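Long-range contacts in ancylostoma secreted protein 1 (Necator americanus, PDB 3NT8), which is probably associated with the transition of infective hookworm larvae to parasitism, and carries two CAP domains in a single secreted chain: residues D235-T240 against D317-A322; N224-S229 against M274-E279; E306-T311 against F380-C385; N151-E156 against Q186-T191. All blocks are in the same frame, centred on the assembly; numbering follows the deposited sequence.

Contact 4 comes first along the chain and belongs to the first CAP unit; contacts 1, 2 and 3 all belong to the second. Contact 1 is the middle piece: its centre lies about 13 Å from that of contact 2 and about 12 Å from that of contact 3, and it touches both. Contacts 2 and 3, with centres about 19 Å apart, do not touch but reach the same mixed sheet, through strands 275-276, 305-311 and 381-388. Segments of contact 1 alternate in sequence with those of both neighbours, so loop, helices and sheet are interlocked. Contact 4 stands about 19 Å from contact 1 and about 32 Å from contact 2, centre to centre.

Contact 1 (D235-T240 against D317-A322); sequences DSVRDT and DKNKAA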
loop_
_atom_site.group_PDB
_atom_site.type_symbol
_atom_site.label_atom_id
_atom_site.label_comp_id
_atom_site.label_asym_id
_atom_site.label_seq_id
_atom_site.Cartn_x
_atom_site.Cartn_y
_atom_site.Cartn_z
ATOM N N ASP A 235 -4.262 -17.265 5.175
ATOM C CA ASP A 235 -3.753 -16.905 6.475
ATOM C C ASP A 235 -2.845 -15.692 6.443
ATOM O O ASP A 235 -2.821 -14.946 7.406
ATOM C CB ASP A 235 -3.032 -18.085 7.121
ATOM C CG ASP A 235 -3.942 -19.252 7.359
ATOM O OD1 ASP A 235 -5.144 -19.071 7.690
ATOM O OD2 ASP A 235 -3.456 -20.394 7.235
ATOM N N SER A 236 -2.093 -15.497 5.359
ATOM C CA SER A 236 -1.176 -14.397 5.296
ATOM C C SER A 236 -1.976 -13.105 5.282
ATOM O O SER A 236 -1.665 -12.171 6.029
ATOM C CB SER A 236 -0.208 -14.539 4.084
ATOM O OG SER A 236 -0.750 -14.022 2.860
ATOM N N VAL A 237 -3.048 -13.074 4.488
ATOM C CA VAL A 237 -3.897 -11.881 4.350
ATOM C C VAL A 237 -4.623 -11.543 5.655
ATOM O O VAL A 237 -4.705 -10.359 6.007
ATOM C CB VAL A 237 -4.855 -11.970 3.150
ATOM C CG1 VAL A 237 -5.583 -10.633 2.887
ATOM C CG2 VAL A 237 -4.066 -12.377 1.847
ATOM N N ARG A 238 -5.086 -12.577 6.369
ATOM C CA ARG A 238 -5.729 -12.423 7.662
ATOM C C ARG A 238 -4.775 -11.726 8.604
ATOM O O ARG A 238 -5.141 -10.733 9.251
ATOM C CB ARG A 238 -6.155 -13.770 8.247
ATOM C CG ARG A 238 -7.198 -14.550 7.400
ATOM C CD ARG A 238 -7.626 -15.903 8.004
ATOM N NE ARG A 238 -8.728 -16.473 7.232
ATOM C CZ ARG A 238 -8.651 -17.566 6.475
ATOM N NH1 ARG A 238 -7.518 -18.255 6.396
ATOM N NH2 ARG A 238 -9.714 -17.977 5.795
ATOM N N ASP A 239 -3.561 -12.261 8.722
ATOM C CA ASP A 239 -2.560 -11.690 9.648
ATOM C C ASP A 239 -2.133 -10.269 9.251
ATOM O O ASP A 239 -1.762 -9.479 10.098
ATOM C CB ASP A 239 -1.328 -12.560 9.742
ATOM C CG ASP A 239 -1.613 -13.942 10.283
ATOM O OD1 ASP A 239 -2.519 -14.105 11.152
ATOM O OD2 ASP A 239 -0.888 -14.871 9.853
ATOM N N THR A 240 -2.150 -9.957 7.966
ATOM C CA THR A 240 -1.928 -8.609 7.582
ATOM C C THR A 240 -2.983 -7.651 8.160
ATOM O O THR A 240 -2.638 -6.697 8.872
ATOM C CB THR A 240 -1.790 -8.477 6.088
ATOM O OG1 THR A 240 -0.713 -9.317 5.677
ATOM C CG2 THR A 240 -1.417 -7.068 5.729
ATOM N N ASP A 317 -2.192 -7.735 -5.451
ATOM C CA ASP A 317 -1.750 -8.636 -4.404
ATOM C C ASP A 317 -2.615 -8.459 -3.126
ATOM O O ASP A 317 -2.753 -7.358 -2.628
ATOM C CB ASP A 317 -0.295 -8.345 -4.059
ATOM C CG ASP A 317 0.248 -9.297 -3.049
ATOM O OD1 ASP A 317 0.884 -10.292 -3.445
ATOM O OD2 ASP A 317 0.019 -9.089 -1.848
ATOM N N LYS A 318 -3.142 -9.558 -2.593
ATOM C CA LYS A 318 -4.095 -9.486 -1.518
ATOM C C LYS A 318 -3.486 -8.855 -0.238
ATOM O O LYS A 318 -4.180 -8.090 0.441
ATOM C CB LYS A 318 -4.707 -10.857 -1.245
ATOM C CG LYS A 318 -5.768 -11.385 -2.278
ATOM C CD LYS A 318 -6.353 -12.725 -1.729
ATOM C CE LYS A 318 -7.068 -13.612 -2.718
ATOM N NZ LYS A 318 -8.327 -13.020 -3.097
ATOM N N ASN A 319 -2.231 -9.192 0.093
ATOM C CA ASN A 319 -1.530 -8.599 1.243
ATOM C C ASN A 319 -1.225 -7.124 1.061
ATOM O O ASN A 319 -1.362 -6.373 1.994
ATOM C CB ASN A 319 -0.228 -9.342 1.551
ATOM C CG ASN A 319 -0.452 -10.662 2.239
ATOM O OD1 ASN A 319 -1.095 -10.718 3.294
ATOM N ND2 ASN A 319 0.129 -11.735 1.682
ATOM N N LYS A 320 -0.784 -6.728 -0.142
ATOM C CA LYS A 320 -0.601 -5.341 -0.506
ATOM C C LYS A 320 -1.948 -4.596 -0.410
ATOM O O LYS A 320 -2.025 -3.486 0.103
ATOM C CB LYS A 320 0.013 -5.188 -1.941
ATOM C CG LYS A 320 1.538 -5.359 -1.967
ATOM C CD LYS A 320 2.202 -5.092 -3.328
ATOM C CE LYS A 320 3.658 -5.568 -3.316
ATOM N NZ LYS A 320 3.808 -7.071 -3.422
ATOM N N ALA A 321 -3.003 -5.198 -0.946
ATOM C CA ALA A 321 -4.333 -4.567 -0.872
ATOM C C ALA A 321 -4.811 -4.486 0.592
ATOM O O ALA A 321 -5.434 -3.538 0.948
ATOM C CB ALA A 321 -5.310 -5.293 -1.701
ATOM N N ALA A 322 -4.438 -5.428 1.440
ATOM C CA ALA A 322 -4.906 -5.422 2.834
ATOM C C ALA A 322 -4.201 -4.267 3.609
ATOM O O ALA A 322 -4.839 -3.585 4.385
ATOM C CB ALA A 322 -4.654 -6.766 3.492
#
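Val237 and Thr240 meet Lys318, Asn319 and Ala322 where two helices of the CAP alpha-beta-alpha sandwich, 235-253 and 318-330, run side by side. The two short helical segments are only 13° from parallel, with axes 8.9 Å apart. Val237 fits in with both methyls: CG2 presses on Lys318 CB at 3.5 Å, the two side chains crossing at about a right angle, while CG1, anti to the backbone N (chi1 -171°), reaches Ala322 CB at 4.0 Å. Thr240 CG2 comes to the same methyl, 3.9 Å from Ala322 CB. On the more polar side Asn319 extends toward the other helix, its CG 3.4 Å from Ser236 OG and 3.7 Å from Thr240 OG1; Ser236 OG is also hydrogen-bonded to Glu222. Further out, Val237 rests on Val374 of strand 369-376 in the sheet, and the amine of Lys318 bends away to bond the carbonyl of that same Val374. The start of helix 318-330 is fixed by Asp317 at the N-cap: Lys320 N donates to the anti lone pair of Asp317 OD2 over 3.0 Å, nearly straight at 167°.

Contact 2 (N224-S229 against M274-E279); sequences NQQCPS and MVYDCE
Cys227 and Cys278 bring their CA atoms to 5.5 Å, where the irregular chain of 224-229 passes the turn between strand 275-276 and helix 278-288. A disulfide joins them, with Cys227 SG and Cys278 SG at 2.0 Å and a left-handed twist of -87° about the S-S bond. In both cysteines the sulfur stands anti to the carbonyl carbon, beside the backbone N (chi1 -55° and -69°), and each CB points across to the other segment. The bridge has company: Gln226 O lies 3.4 Å from Cys278 SG, and Cys227 SG sits at the edge of the Tyr276 ring, near its plane, 4.4 Å from CE2. Gln226 comes up to the same tyrosine, its OE1 4.2 Å from Tyr276 CB, while its NE2 bonds Asp239 on helix 235-253. The phenol OH of Tyr276 bonds Glu281 and the backbone N of Cys372, so the ring is gripped at its far end. In the CAP fold of this domain the disulfide ties the chain leading into the first helix to the start of the next one; Cys27 and Cys76 form the corresponding bridge in the first CAP domain. Across the way, the loop is pinned to helix 235-253, for Asp235 accepts from the backbone N of both Gln225 and Gln226, and Asn224 OD1 accepts from Arg238. Asn224 ND2 adds a weak bond of 3.3 Å back to Cys227 O.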
loop_
_atom_site.group_PDB
_atom_site.type_symbol
_atom_site.label_atom_id
_atom_site.label_comp_id
_atom_site.label_asym_id
_atom_site.label_seq_id
_atom_site.Cartn_x
_atom_site.Cartn_y
_atom_site.Cartn_z
ATOM N N ASN A 224 -4.464 -21.918 4.399
ATOM C CA ASN A 224 -5.793 -21.554 4.865
ATOM C C ASN A 224 -6.161 -22.492 5.994
ATOM O O ASN A 224 -7.028 -23.336 5.826
ATOM C CB ASN A 224 -6.863 -21.617 3.732
ATOM C CG ASN A 224 -8.306 -21.276 4.251
ATOM O OD1 ASN A 224 -8.478 -20.390 5.103
ATOM N ND2 ASN A 224 -9.328 -21.977 3.730
ATOM N N GLN A 225 -5.478 -22.360 7.119
ATOM C CA GLN A 225 -5.781 -23.189 8.289
ATOM C C GLN A 225 -6.669 -22.500 9.357
ATOM O O GLN A 225 -7.328 -23.197 10.147
ATOM C CB GLN A 225 -4.487 -23.733 8.893
ATOM C CG GLN A 225 -3.473 -22.612 9.315
ATOM C CD GLN A 225 -2.073 -23.132 9.752
ATOM O OE1 GLN A 225 -1.382 -23.864 9.001
ATOM N NE2 GLN A 225 -1.638 -22.708 10.968
ATOM N N GLN A 226 -6.681 -21.155 9.367
ATOM C CA GLN A 226 -7.394 -20.389 10.395
ATOM C C GLN A 226 -8.895 -20.595 10.241
ATOM O O GLN A 226 -9.583 -20.906 11.231
ATOM C CB GLN A 226 -7.040 -18.894 10.350
ATOM C CG GLN A 226 -5.607 -18.583 10.770
ATOM C CD GLN A 226 -5.276 -17.082 10.888
ATOM O OE1 GLN A 226 -6.052 -16.314 11.402
ATOM N NE2 GLN A 226 -4.109 -16.677 10.383
ATOM N N CYS A 227 -9.380 -20.446 9.003
ATOM C CA CYS A 227 -10.791 -20.602 8.656
ATOM C C CYS A 227 -10.985 -21.556 7.475
ATOM O O CYS A 227 -11.063 -21.122 6.355
ATOM C CB CYS A 227 -11.377 -19.238 8.309
ATOM S SG CYS A 227 -11.163 -17.937 9.626
ATOM N N PRO A 228 -11.059 -22.873 7.720
ATOM C CA PRO A 228 -11.036 -23.825 6.572
ATOM C C PRO A 228 -12.340 -23.890 5.781
ATOM O O PRO A 228 -12.329 -24.296 4.619
ATOM C CB PRO A 228 -10.749 -25.185 7.234
ATOM C CG PRO A 228 -10.439 -24.880 8.701
ATOM C CD PRO A 228 -11.078 -23.568 9.019
ATOM N N SER A 229 -13.459 -23.514 6.404
ATOM C CA SER A 229 -14.736 -23.451 5.721
ATOM C C SER A 229 -14.892 -22.287 4.742
ATOM O O SER A 229 -15.795 -22.316 3.909
ATOM C CB SER A 229 -15.848 -23.376 6.755
ATOM O OG SER A 229 -15.807 -24.568 7.520
ATOM N N MET A 274 -7.882 -6.804 19.075
ATOM C CA MET A 274 -8.738 -7.536 18.130
ATOM C C MET A 274 -8.286 -8.968 17.922
ATOM O O MET A 274 -7.099 -9.266 17.889
ATOM C CB MET A 274 -8.802 -6.838 16.753
ATOM C CG MET A 274 -9.653 -5.592 16.714
ATOM S SD MET A 274 -9.439 -4.649 15.207
ATOM C CE MET A 274 -10.860 -3.574 15.388
ATOM N N VAL A 275 -9.264 -9.834 17.738
ATOM C CA VAL A 275 -9.007 -11.201 17.326
ATOM C C VAL A 275 -9.687 -11.430 15.956
ATOM O O VAL A 275 -10.766 -10.857 15.705
ATOM C CB VAL A 275 -9.511 -12.250 18.392
ATOM C CG1 VAL A 275 -8.680 -12.198 19.659
ATOM C CG2 VAL A 275 -10.926 -12.035 18.762
ATOM N N TYR A 276 -9.061 -12.242 15.109
ATOM C CA TYR A 276 -9.629 -12.667 13.861
ATOM C C TYR A 276 -10.801 -13.667 14.039
ATOM O O TYR A 276 -10.725 -14.589 14.842
ATOM C CB TYR A 276 -8.537 -13.229 12.940
ATOM C CG TYR A 276 -8.900 -12.993 11.494
ATOM C CD1 TYR A 276 -8.636 -11.782 10.886
ATOM C CD2 TYR A 276 -9.589 -13.964 10.749
ATOM C CE1 TYR A 276 -9.033 -11.546 9.586
ATOM C CE2 TYR A 276 -9.943 -13.733 9.481
ATOM C CZ TYR A 276 -9.656 -12.536 8.888
ATOM O OH TYR A 276 -10.058 -12.304 7.582
ATOM N N ASP A 277 -11.892 -13.482 13.302
ATOM C CA ASP A 277 -13.098 -14.262 13.526
ATOM C C ASP A 277 -13.616 -14.770 12.206
ATOM O O ASP A 277 -13.974 -13.980 11.287
ATOM C CB ASP A 277 -14.147 -13.423 14.256
ATOM C CG ASP A 277 -15.388 -14.208 14.594
ATOM O OD1 ASP A 277 -15.588 -14.507 15.768
ATOM O OD2 ASP A 277 -16.179 -14.550 13.708
ATOM N N CYS A 278 -13.699 -16.091 12.103
ATOM C CA CYS A 278 -14.074 -16.737 10.869
ATOM C C CYS A 278 -15.458 -16.367 10.366
ATOM O O CYS A 278 -15.656 -16.176 9.141
ATOM C CB CYS A 278 -13.914 -18.261 11.035
ATOM S SG CYS A 278 -12.197 -18.734 11.184
ATOM N N GLU A 279 -16.415 -16.261 11.291
ATOM C CA GLU A 279 -17.809 -15.966 10.955
ATOM C C GLU A 279 -17.928 -14.541 10.393
ATOM O O GLU A 279 -18.743 -14.267 9.499
ATOM C CB GLU A 279 -18.776 -16.167 12.178
ATOM C CG GLU A 279 -18.846 -17.609 12.735
ATOM C CD GLU A 279 -19.431 -18.651 11.714
ATOM O OE1 GLU A 279 -20.630 -19.011 11.869
ATOM O OE2 GLU A 279 -18.710 -19.113 10.770
#

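Contact 3 (E306-T311 against F380-C385); sequences ENIYKT and FTFGVC
Strand 306-311 pairs antiparallel with strand 381-385 at the outer side of the four-stranded sheet in the second CAP domain, 305-311 being an outermost strand within this chain. Three hydrogen-bonded pairs, Asn307 with Cys385, Tyr309 with Gly383 and Thr311 with Thr381, supply six backbone bonds. The bond from Asn307 N to Cys385 O, 2.8 Å, is almost straight at 171°, whereas that from Tyr309 N to Gly383 O is bent to 131°. Gly383 N lies at the edge of the Tyr309 ring, near its plane, and Tyr309 CD2 is 4.1 Å from Gly383 CA. This is the central sheet of the alpha-beta-alpha sandwich: Asn307, Tyr309 and Cys385 face helix 318-330, Val384 on the other face meets helix 278-288, and Cys385 SG is bridged to Cys372 of strand 369-376. Glu306, Asn307 and Ile308 belong to the G-E/Q-N-I/L/V signature motif of CAP proteins; Glu306 OE1 bonds His295, and Asn307 ND2 bonds the carbonyl of His358. On the face with Ile308 and Lys310, the Phe382 ring presents its edge to the backbone, CD1 3.4 Å from Tyr309 O, and Ile308 CG2 approaches Phe382 CE1 obliquely at 4.2 Å. Glu306 OE2 touches Val384 CG1 at 3.5 Å. Further along the Lys310 chain, CD lies over the face of Phe380, toward its rim, a CH-pi contact 4.1 Å from the ring centroid; its amine goes on to a cation-pi contact with Tyr293.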
loop_
_atom_site.group_PDB
_atom_site.type_symbol
_atom_site.label_atom_id
_atom_site.label_comp_id
_atom_site.label_asym_id
_atom_site.label_seq_id
_atom_site.Cartn_x
_atom_site.Cartn_y
_atom_site.Cartn_z
ATOM N N GLU A 306 -18.449 -1.906 9.265
ATOM C CA GLU A 306 -17.944 -2.254 7.923
ATOM C C GLU A 306 -17.094 -1.158 7.342
ATOM O O GLU A 306 -17.457 0.045 7.397
ATOM C CB GLU A 306 -19.076 -2.547 6.933
ATOM C CG GLU A 306 -18.588 -3.190 5.605
ATOM C CD GLU A 306 -19.703 -3.608 4.694
ATOM O OE1 GLU A 306 -20.429 -2.704 4.226
ATOM O OE2 GLU A 306 -19.812 -4.790 4.378
ATOM N N ASN A 307 -15.968 -1.579 6.793
ATOM C CA ASN A 307 -15.089 -0.696 6.000
ATOM C C ASN A 307 -14.882 -1.232 4.592
ATOM O O ASN A 307 -14.660 -2.396 4.446
ATOM C CB ASN A 307 -13.746 -0.461 6.692
ATOM C CG ASN A 307 -13.816 0.614 7.791
ATOM O OD1 ASN A 307 -14.741 1.400 7.838
ATOM N ND2 ASN A 307 -12.801 0.649 8.667
ATOM N N ILE A 308 -15.017 -0.390 3.555
ATOM C CA ILE A 308 -14.807 -0.866 2.190
ATOM C C ILE A 308 -13.661 -0.142 1.511
ATOM O O ILE A 308 -13.299 0.978 1.871
ATOM C CB ILE A 308 -16.075 -0.781 1.280
ATOM C CG1 ILE A 308 -16.613 0.653 1.268
ATOM C CG2 ILE A 308 -17.113 -1.776 1.747
ATOM C CD1 ILE A 308 -17.657 0.901 0.182
ATOM N N TYR A 309 -13.104 -0.800 0.517
ATOM C CA TYR A 309 -11.959 -0.282 -0.244
ATOM C C TYR A 309 -11.979 -0.833 -1.691
ATOM O O TYR A 309 -12.245 -2.022 -1.878
ATOM C CB TYR A 309 -10.684 -0.768 0.429
ATOM C CG TYR A 309 -9.426 -0.773 -0.423
ATOM C CD1 TYR A 309 -8.635 0.353 -0.525
ATOM C CD2 TYR A 309 -9.017 -1.938 -1.076
ATOM C CE1 TYR A 309 -7.493 0.364 -1.264
ATOM C CE2 TYR A 309 -7.883 -1.955 -1.850
ATOM C CZ TYR A 309 -7.105 -0.790 -1.930
ATOM O OH TYR A 309 -5.942 -0.806 -2.695
ATOM N N LYS A 310 -11.640 0.000 -2.694
ATOM C CA LYS A 310 -11.308 -0.541 -4.008
ATOM C C LYS A 310 -10.066 0.110 -4.584
ATOM O O LYS A 310 -9.691 1.225 -4.209
ATOM C CB LYS A 310 -12.488 -0.442 -4.991
ATOM C CG LYS A 310 -12.748 0.978 -5.479
ATOM C CD LYS A 310 -13.730 0.985 -6.653
ATOM C CE LYS A 310 -13.852 2.398 -7.227
ATOM N NZ LYS A 310 -13.864 3.445 -6.159
ATOM N N THR A 311 -9.437 -0.585 -5.523
ATOM C CA THR A 311 -8.385 0.043 -6.315
ATOM C C THR A 311 -8.513 -0.401 -7.763
ATOM O O THR A 311 -8.741 -1.580 -8.013
ATOM C CB THR A 311 -6.964 -0.311 -5.777
ATOM O OG1 THR A 311 -5.946 0.217 -6.654
ATOM C CG2 THR A 311 -6.797 -1.769 -5.698
ATOM N N PHE A 380 -12.106 -3.909 -10.509
ATOM C CA PHE A 380 -11.322 -3.352 -9.408
ATOM C C PHE A 380 -11.048 -4.483 -8.476
ATOM O O PHE A 380 -11.749 -5.501 -8.539
ATOM C CB PHE A 380 -12.030 -2.217 -8.667
ATOM C CG PHE A 380 -13.492 -2.477 -8.347
ATOM C CD1 PHE A 380 -13.865 -3.228 -7.243
ATOM C CD2 PHE A 380 -14.499 -1.894 -9.116
ATOM C CE1 PHE A 380 -15.231 -3.452 -6.940
ATOM C CE2 PHE A 380 -15.888 -2.113 -8.832
ATOM C CZ PHE A 380 -16.243 -2.904 -7.742
ATOM N N THR A 381 -9.991 -4.345 -7.667
ATOM C CA THR A 381 -9.770 -5.249 -6.523
ATOM C C THR A 381 -10.581 -4.658 -5.341
ATOM O O THR A 381 -10.412 -3.520 -4.992
ATOM C CB THR A 381 -8.293 -5.368 -6.185
ATOM O OG1 THR A 381 -7.554 -5.696 -7.375
ATOM C CG2 THR A 381 -8.042 -6.408 -5.134
ATOM N N PHE A 382 -11.439 -5.463 -4.726
ATOM C CA PHE A 382 -12.422 -5.028 -3.722
ATOM C C PHE A 382 -12.029 -5.556 -2.346
ATOM O O PHE A 382 -11.771 -6.737 -2.194
ATOM C CB PHE A 382 -13.798 -5.599 -4.163
ATOM C CG PHE A 382 -14.988 -5.128 -3.324
ATOM C CD1 PHE A 382 -14.949 -3.920 -2.681
ATOM C CD2 PHE A 382 -16.156 -5.904 -3.223
ATOM C CE1 PHE A 382 -16.042 -3.472 -1.935
ATOM C CE2 PHE A 382 -17.224 -5.463 -2.492
ATOM C CZ PHE A 382 -17.163 -4.222 -1.852
ATOM N N GLY A 383 -11.929 -4.665 -1.351
ATOM C CA GLY A 383 -11.506 -5.033 0.001
ATOM C C GLY A 383 -12.608 -4.655 1.004
ATOM O O GLY A 383 -13.089 -3.524 0.993
ATOM N N VAL A 384 -13.066 -5.622 1.788
ATOM C CA VAL A 384 -14.156 -5.424 2.782
ATOM C C VAL A 384 -13.655 -5.911 4.144
ATOM O O VAL A 384 -13.154 -7.047 4.268
ATOM C CB VAL A 384 -15.481 -6.193 2.420
ATOM C CG1 VAL A 384 -16.619 -5.977 3.552
ATOM C CG2 VAL A 384 -16.028 -5.831 1.018
ATOM N N CYS A 385 -13.737 -5.074 5.173
ATOM C CA CYS A 385 -13.574 -5.591 6.530
ATOM C C CYS A 385 -14.823 -5.329 7.391
ATOM O O CYS A 385 -15.426 -4.258 7.348
ATOM C CB CYS A 385 -12.405 -4.912 7.241
ATOM S SG CYS A 385 -10.772 -5.420 6.671
#

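Contact 4 (N151-E156 against Q186-T191); sequences NMVYSE and QPMWET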
loop_
_atom_site.group_PDB
_atom_site.type_symbol
_atom_site.label_atom_id
_atom_site.label_comp_id
_atom_site.label_asym_id
_atom_site.label_seq_id
_atom_site.Cartn_x
_atom_site.Cartn_y
_atom_site.Cartn_z
ATOM N N ASN A 151 6.514 5.445 -9.239
ATOM C CA ASN A 151 6.655 4.053 -9.662
ATOM C C ASN A 151 8.082 3.571 -9.675
ATOM O O ASN A 151 8.335 2.442 -9.309
ATOM C CB ASN A 151 5.994 3.728 -11.043
ATOM C CG ASN A 151 4.518 4.086 -11.068
ATOM O OD1 ASN A 151 3.822 3.793 -10.120
ATOM N ND2 ASN A 151 4.065 4.791 -12.122
ATOM N N MET A 152 9.008 4.435 -10.046
ATOM C CA MET A 152 10.426 4.032 -10.111
ATOM C C MET A 152 11.026 3.827 -8.720
ATOM O O MET A 152 11.846 2.928 -8.538
ATOM C CB MET A 152 11.249 5.045 -10.903
ATOM C CG MET A 152 10.818 5.198 -12.331
ATOM S SD MET A 152 11.994 6.111 -13.408
ATOM C CE MET A 152 13.494 5.104 -13.245
ATOM N N VAL A 153 10.604 4.645 -7.758
ATOM C CA VAL A 153 11.278 4.792 -6.475
ATOM C C VAL A 153 10.574 4.026 -5.373
ATOM O O VAL A 153 11.171 3.817 -4.283
ATOM C CB VAL A 153 11.482 6.325 -6.094
ATOM C CG1 VAL A 153 10.280 6.873 -5.428
ATOM C CG2 VAL A 153 12.629 6.528 -5.166
ATOM N N TYR A 154 9.326 3.587 -5.615
ATOM C CA TYR A 154 8.508 3.073 -4.537
ATOM C C TYR A 154 9.132 1.922 -3.783
ATOM O O TYR A 154 9.352 0.864 -4.331
ATOM C CB TYR A 154 7.098 2.691 -5.047
ATOM C CG TYR A 154 6.115 2.400 -3.931
ATOM C CD1 TYR A 154 5.777 3.393 -3.002
ATOM C CD2 TYR A 154 5.538 1.138 -3.796
ATOM C CE1 TYR A 154 4.862 3.121 -1.939
ATOM C CE2 TYR A 154 4.645 0.880 -2.800
ATOM C CZ TYR A 154 4.323 1.860 -1.860
ATOM O OH TYR A 154 3.421 1.531 -0.883
ATOM N N SER A 155 9.345 2.101 -2.502
ATOM C CA SER A 155 10.211 1.197 -1.733
ATOM C C SER A 155 9.732 -0.244 -1.641
ATOM O O SER A 155 10.582 -1.119 -1.640
ATOM C CB SER A 155 10.477 1.802 -0.375
ATOM O OG SER A 155 9.325 1.857 0.432
ATOM N N GLU A 156 8.413 -0.514 -1.601
ATOM C CA GLU A 156 7.923 -1.872 -1.434
ATOM C C GLU A 156 7.885 -2.639 -2.726
ATOM O O GLU A 156 7.666 -3.848 -2.715
ATOM C CB GLU A 156 6.490 -1.914 -0.826
ATOM C CG GLU A 156 6.344 -1.227 0.451
ATOM C CD GLU A 156 4.974 -1.468 1.082
ATOM O OE1 GLU A 156 4.626 -0.567 1.854
ATOM O OE2 GLU A 156 4.257 -2.487 0.776
ATOM N N GLN A 186 0.405 8.836 0.544
ATOM C CA GLN A 186 1.180 7.629 0.952
ATOM C C GLN A 186 2.666 7.903 0.691
ATOM O O GLN A 186 3.002 8.465 -0.347
ATOM C CB GLN A 186 0.752 6.410 0.137
ATOM C CG GLN A 186 1.684 5.163 0.235
ATOM C CD GLN A 186 1.229 4.021 -0.673
ATOM O OE1 GLN A 186 1.439 4.087 -1.903
ATOM N NE2 GLN A 186 0.593 2.990 -0.098
ATOM N N PRO A 187 3.543 7.566 1.652
ATOM C CA PRO A 187 4.968 7.805 1.479
ATOM C C PRO A 187 5.557 6.890 0.426
ATOM O O PRO A 187 5.289 5.677 0.405
ATOM C CB PRO A 187 5.567 7.529 2.849
ATOM C CG PRO A 187 4.463 6.773 3.620
ATOM C CD PRO A 187 3.190 7.283 3.053
ATOM N N MET A 188 6.324 7.495 -0.471
ATOM C CA MET A 188 7.004 6.726 -1.523
ATOM C C MET A 188 8.028 5.802 -0.863
ATOM O O MET A 188 8.225 4.679 -1.324
ATOM C CB MET A 188 7.632 7.655 -2.543
ATOM C CG MET A 188 6.575 8.292 -3.404
ATOM S SD MET A 188 7.115 9.460 -4.619
ATOM C CE MET A 188 7.618 10.820 -3.545
ATOM N N TRP A 189 8.598 6.264 0.264
ATOM C CA TRP A 189 9.531 5.460 1.071
ATOM C C TRP A 189 9.569 6.058 2.485
ATOM O O TRP A 189 9.196 7.244 2.728
ATOM C CB TRP A 189 10.984 5.411 0.423
ATOM C CG TRP A 189 11.696 6.772 0.439
ATOM C CD1 TRP A 189 12.502 7.289 1.451
ATOM C CD2 TRP A 189 11.684 7.776 -0.593
ATOM N NE1 TRP A 189 13.001 8.526 1.092
ATOM C CE2 TRP A 189 12.517 8.847 -0.157
ATOM C CE3 TRP A 189 11.081 7.865 -1.851
ATOM C CZ2 TRP A 189 12.691 10.009 -0.909
ATOM C CZ3 TRP A 189 11.295 9.008 -2.612
ATOM C CH2 TRP A 189 12.067 10.081 -2.122
ATOM N N GLU A 190 10.111 5.282 3.417
ATOM C CA GLU A 190 10.225 5.779 4.790
ATOM C C GLU A 190 11.594 6.305 5.038
ATOM O O GLU A 190 12.578 5.685 4.687
ATOM C CB GLU A 190 9.844 4.686 5.793
ATOM C CG GLU A 190 8.319 4.443 5.826
ATOM C CD GLU A 190 7.878 3.464 6.902
ATOM O OE1 GLU A 190 8.482 2.371 7.033
ATOM O OE2 GLU A 190 6.897 3.803 7.602
ATOM N N THR A 191 11.668 7.496 5.604
ATOM C CA THR A 191 12.978 8.085 5.968
ATOM C C THR A 191 13.679 7.179 7.030
ATOM O O THR A 191 13.089 6.817 8.065
ATOM C CB THR A 191 12.835 9.577 6.404
ATOM O OG1 THR A 191 12.064 10.311 5.451
ATOM C CG2 THR A 191 14.170 10.266 6.500
HETATM O O HOH W 1 10.357 2.502 2.858
#
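Gln186 crosses Tyr154 at about a right angle, its CD 3.3 Å from Tyr154 OH and its amide plane turned 29° from the ring. Next along, Pro187 contributes its carbonyl: the oxygen lies at the edge of the tyrosine ring, near its plane, 3.5 Å from Tyr154 CE1. Met188 provides the backbone link, its O accepting from Ser155 N over 3.0 Å, almost straight at 169°. The oxygen that takes this N-H also lies close to Tyr154 CD1, 3.2 Å away. Met188 CB meanwhile packs on Val153 CG1 at 4.0 Å. At Trp189, CG sits between the backbone N and the carbonyl carbon (chi1 67°), and the indole comes to Val153, whose CG1 touches it at the edge, 3.7 Å from Trp189 CZ3. Trp189 CB also rests on Ser155 CB. Glu190 N then donates to a water 2.8 Å away, and the water is bonded to Ser155 OG at 2.7 Å. Val51 of helix 34-52 touches both Val153 and Trp189, and Glu190 pairs its backbone with Lys67 in the small sheet of strands 66-67 and 190-191. Tyr154 is where the chain leaves helix 147-153. The contact thus packs the chain that follows the central sheet against a helix end of the first domain's CAP alpha-beta-alpha sandwich.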